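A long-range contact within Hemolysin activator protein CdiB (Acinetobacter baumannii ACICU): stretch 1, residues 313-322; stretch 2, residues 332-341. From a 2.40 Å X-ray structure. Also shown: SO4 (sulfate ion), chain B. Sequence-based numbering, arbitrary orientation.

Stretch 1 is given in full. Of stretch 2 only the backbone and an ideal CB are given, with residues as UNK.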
# COMPACT_ATOMS: atom_id res chain seq x y z
N GLN A 313 24.10 -4.35 7.57
CA GLN A 313 23.51 -4.85 6.34
C GLN A 313 22.17 -5.51 6.65
O GLN A 313 22.00 -6.10 7.72
CB GLN A 313 24.43 -5.86 5.62
CG GLN A 313 25.81 -5.34 5.28
CD GLN A 313 26.75 -5.33 6.47
OE1 GLN A 313 27.11 -4.27 6.98
NE2 GLN A 313 27.16 -6.51 6.93
N GLN A 314 21.23 -5.40 5.72
CA GLN A 314 19.92 -6.00 5.89
C GLN A 314 19.40 -6.47 4.54
O GLN A 314 19.38 -5.70 3.57
CB GLN A 314 18.93 -5.01 6.51
CG GLN A 314 17.61 -5.63 6.95
CD GLN A 314 16.81 -4.70 7.85
OE1 GLN A 314 17.26 -3.61 8.19
NE2 GLN A 314 15.61 -5.13 8.23
N ALA A 315 19.00 -7.73 4.47
CA ALA A 315 18.45 -8.33 3.26
C ALA A 315 17.04 -8.82 3.52
O ALA A 315 16.77 -9.43 4.57
CB ALA A 315 19.33 -9.49 2.77
N ASN A 316 16.13 -8.55 2.58
CA ASN A 316 14.72 -8.89 2.75
C ASN A 316 14.17 -9.54 1.49
O ASN A 316 14.49 -9.12 0.37
CB ASN A 316 13.87 -7.66 3.08
CG ASN A 316 14.02 -7.21 4.52
OD1 ASN A 316 15.11 -7.26 5.09
ND2 ASN A 316 12.92 -6.79 5.12
N LEU A 317 13.32 -10.55 1.69
CA LEU A 317 12.57 -11.18 0.61
C LEU A 317 11.09 -11.12 0.97
O LEU A 317 10.70 -11.50 2.08
CB LEU A 317 13.02 -12.63 0.41
CG LEU A 317 12.42 -13.40 -0.76
CD1 LEU A 317 13.15 -13.07 -2.06
CD2 LEU A 317 12.48 -14.89 -0.48
N ASN A 318 10.27 -10.64 0.03
CA ASN A 318 8.85 -10.41 0.28
C ASN A 318 7.98 -11.14 -0.73
O ASN A 318 8.31 -11.20 -1.92
CB ASN A 318 8.51 -8.91 0.24
CG ASN A 318 9.30 -8.11 1.24
OD1 ASN A 318 9.94 -8.66 2.12
ND2 ASN A 318 9.24 -6.79 1.11
N LEU A 319 6.86 -11.67 -0.25
CA LEU A 319 5.84 -12.27 -1.11
C LEU A 319 4.47 -11.88 -0.57
O LEU A 319 4.17 -12.12 0.60
CB LEU A 319 5.97 -13.80 -1.16
CG LEU A 319 4.98 -14.51 -2.10
CD1 LEU A 319 5.13 -14.00 -3.53
CD2 LEU A 319 5.15 -16.02 -2.06
N SER A 320 3.65 -11.27 -1.42
CA SER A 320 2.29 -10.90 -1.06
C SER A 320 1.33 -11.41 -2.12
O SER A 320 1.71 -11.60 -3.28
CB SER A 320 2.14 -9.38 -0.89
OG SER A 320 2.21 -8.72 -2.14
N ARG A 321 0.08 -11.62 -1.72
CA ARG A 321 -0.94 -12.11 -2.63
C ARG A 321 -2.23 -11.36 -2.37
O ARG A 321 -2.69 -11.28 -1.23
CB ARG A 321 -1.17 -13.61 -2.47
CG ARG A 321 -1.91 -14.25 -3.63
CD ARG A 321 -2.90 -15.30 -3.17
NE ARG A 321 -3.27 -16.22 -4.24
CZ ARG A 321 -4.19 -15.98 -5.16
NH1 ARG A 321 -4.86 -14.83 -5.15
NH2 ARG A 321 -4.45 -16.89 -6.09
N VAL A 322 -2.82 -10.79 -3.43
CA VAL A 322 -4.13 -10.17 -3.31
C VAL A 322 -5.16 -11.27 -3.09
O VAL A 322 -5.29 -12.19 -3.90
CB VAL A 322 -4.46 -9.34 -4.55
CG1 VAL A 322 -5.92 -8.90 -4.51
CG2 VAL A 322 -3.54 -8.13 -4.64
N UNK A 332 -4.66 -7.77 0.76
CA UNK A 332 -3.63 -8.74 0.46
C UNK A 332 -2.96 -9.22 1.75
O UNK A 332 -2.93 -8.50 2.75
CB UNK A 332 -2.60 -8.14 -0.50
N UNK A 333 -2.46 -10.45 1.71
CA UNK A 333 -1.64 -11.01 2.78
C UNK A 333 -0.21 -11.10 2.27
O UNK A 333 0.03 -11.29 1.07
CB UNK A 333 -2.16 -12.38 3.23
N UNK A 334 0.75 -10.94 3.18
CA UNK A 334 2.15 -10.97 2.78
C UNK A 334 2.98 -11.73 3.80
O UNK A 334 2.56 -11.96 4.94
CB UNK A 334 2.69 -9.55 2.61
N UNK A 335 4.18 -12.11 3.37
CA UNK A 335 5.18 -12.69 4.24
C UNK A 335 6.56 -12.15 3.91
O UNK A 335 6.90 -12.02 2.73
CB UNK A 335 5.16 -14.22 4.13
N UNK A 336 7.35 -11.81 4.93
CA UNK A 336 8.70 -11.30 4.73
C UNK A 336 9.72 -12.24 5.36
O UNK A 336 9.46 -12.85 6.40
CB UNK A 336 8.84 -9.89 5.32
N UNK A 337 10.88 -12.36 4.72
CA UNK A 337 12.06 -12.98 5.30
C UNK A 337 13.15 -11.93 5.38
O UNK A 337 13.40 -11.23 4.39
CB UNK A 337 12.52 -14.19 4.48
N UNK A 338 13.80 -11.81 6.54
CA UNK A 338 14.82 -10.79 6.73
C UNK A 338 16.02 -11.37 7.46
O UNK A 338 15.90 -12.29 8.27
CB UNK A 338 14.25 -9.60 7.50
N UNK A 339 17.19 -10.81 7.16
CA UNK A 339 18.43 -11.11 7.86
C UNK A 339 19.18 -9.81 8.10
O UNK A 339 19.33 -9.00 7.17
CB UNK A 339 19.29 -12.10 7.07
N UNK A 340 19.63 -9.60 9.33
CA UNK A 340 20.36 -8.40 9.72
C UNK A 340 21.72 -8.78 10.30
O UNK A 340 21.86 -9.82 10.95
CB UNK A 340 19.55 -7.58 10.73
N UNK A 341 22.71 -7.92 10.07
CA UNK A 341 24.04 -8.10 10.62
C UNK A 341 24.63 -6.74 10.91
O UNK A 341 24.52 -5.82 10.10
CB UNK A 341 24.94 -8.90 9.67
S SO4 B . -4.94 -17.45 -9.38
O1 SO4 B . -6.08 -16.88 -8.66
O2 SO4 B . -3.75 -17.40 -8.53
O3 SO4 B . -4.71 -16.69 -10.61
O4 SO4 B . -5.22 -18.84 -9.74

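Stretch 2 runs antiparallel to stretch 1, at 167°. Positions 333, 335, 337, 339 and 341 each exchange two backbone hydrogen bonds with the partner strand. Their ideal CB atoms lie on the face that carries Leu 317 and Leu 319. The even positions point to the face that carries Gln 314 and Ser 320. Backbone angles are extended throughout.

Position 332 pairs with Val 322. Its ideal CB lies 3.2 Å from Arg 321 O, which is tight, and 3.8 Å from Val 322 CA. The CB is already close, so a compact side chain is comfortable, but a longer one that turns aside is not excluded. It is Ser 332, with chi1 p; its OG is hydrogen-bonded elsewhere in the structure.

Position 333 pairs with Arg 321, whose side-chain end leads away. Much is allowed here, beta-branched residues included. It is Val 333. Its N donates to Arg 321 O at 3.1 Å.

Position 334 faces Ser 320, and the strands draw close here, CA to CA 3.8 Å. The ideal CB is 3.5 Å from Ser 320 CB. The small serine leaves the choice wide, from small to aromatic. It is Tyr 334. With chi1 p, its end leads away from stretch 1.

Position 335 lies across from Leu 319. An ideal CB would be 4.2 Å from Leu 319 O, so there is room for a side chain. It is Gly 335, paired through its backbone: its N donates to Leu 319 O at 2.8 Å.

Position 336 faces Asn 318. A polar or long flexible side chain would suit. It is Lys 336. Its aliphatic part passes the Asn 318 side chain, and the end leads away.

Position 337 pairs with Leu 317, which offers an apolar neighbour. Leucine, isoleucine, valine or an aromatic would fit. It is Leu 337. Its CB lies 4.4 Å from Leu 317 CB, an apolar contact.

Position 338 faces Asn 316, with Gln 314 nearby. Polar or aromatic residues are plausible. It is Tyr 338, chi1 p, the ring leading away.

Position 339 pairs with the small Ala 315, so many side chains fit. It is His 339, chi1 t. Its N donates to Ala 315 O at 3.0 Å, and its O accepts from Ala 315 N at 3.0 Å.

Position 340 faces the extended Gln 314. A long chain could lie along it. It is Lys 340, whose CG is 3.5 Å from Gln 314 CD.

Position 341 pairs with Gln 313, whose NE2 is 4.3 Å from the ideal CB. A polar residue is reasonable. It is Glu 341, its carboxylate leading away.

Stretch 2 332-341: SVYGKLYHKE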
# COMPACT_ATOMS: atom_id res chain seq x y z
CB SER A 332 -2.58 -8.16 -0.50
OG SER A 332 -2.25 -6.83 -0.14
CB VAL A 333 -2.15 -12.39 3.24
CG1 VAL A 333 -3.53 -12.26 3.87
CG2 VAL A 333 -2.19 -13.37 2.07
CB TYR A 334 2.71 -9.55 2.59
CG TYR A 334 2.76 -8.71 3.84
CD1 TYR A 334 1.67 -7.92 4.21
CD2 TYR A 334 3.89 -8.69 4.65
CE1 TYR A 334 1.71 -7.14 5.34
CE2 TYR A 334 3.93 -7.91 5.80
CZ TYR A 334 2.84 -7.14 6.14
OH TYR A 334 2.86 -6.36 7.27
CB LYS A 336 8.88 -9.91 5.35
CG LYS A 336 8.03 -8.81 4.75
CD LYS A 336 8.25 -7.50 5.50
CE LYS A 336 7.21 -6.47 5.13
NZ LYS A 336 6.87 -5.61 6.32
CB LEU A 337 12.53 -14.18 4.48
CG LEU A 337 11.63 -15.42 4.48
CD1 LEU A 337 12.37 -16.59 3.85
CD2 LEU A 337 11.20 -15.76 5.89
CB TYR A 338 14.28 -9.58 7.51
CG TYR A 338 13.98 -9.83 8.97
CD1 TYR A 338 14.97 -9.70 9.94
CD2 TYR A 338 12.70 -10.17 9.39
CE1 TYR A 338 14.71 -9.93 11.27
CE2 TYR A 338 12.42 -10.40 10.73
CZ TYR A 338 13.43 -10.27 11.66
OH TYR A 338 13.16 -10.50 12.99
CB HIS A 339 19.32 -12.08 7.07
CG HIS A 339 20.69 -12.25 7.64
ND1 HIS A 339 21.75 -11.46 7.27
CD2 HIS A 339 21.17 -13.12 8.56
CE1 HIS A 339 22.83 -11.83 7.93
NE2 HIS A 339 22.51 -12.84 8.72
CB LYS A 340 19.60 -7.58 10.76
CG LYS A 340 18.84 -6.39 10.20
CD LYS A 340 18.78 -5.25 11.21
CE LYS A 340 20.13 -4.55 11.36
NZ LYS A 340 20.07 -3.41 12.32
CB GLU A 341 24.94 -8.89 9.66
CG GLU A 341 26.26 -9.30 10.26
CD GLU A 341 26.81 -10.56 9.62
OE1 GLU A 341 26.01 -11.34 9.05
OE2 GLU A 341 28.04 -10.78 9.70
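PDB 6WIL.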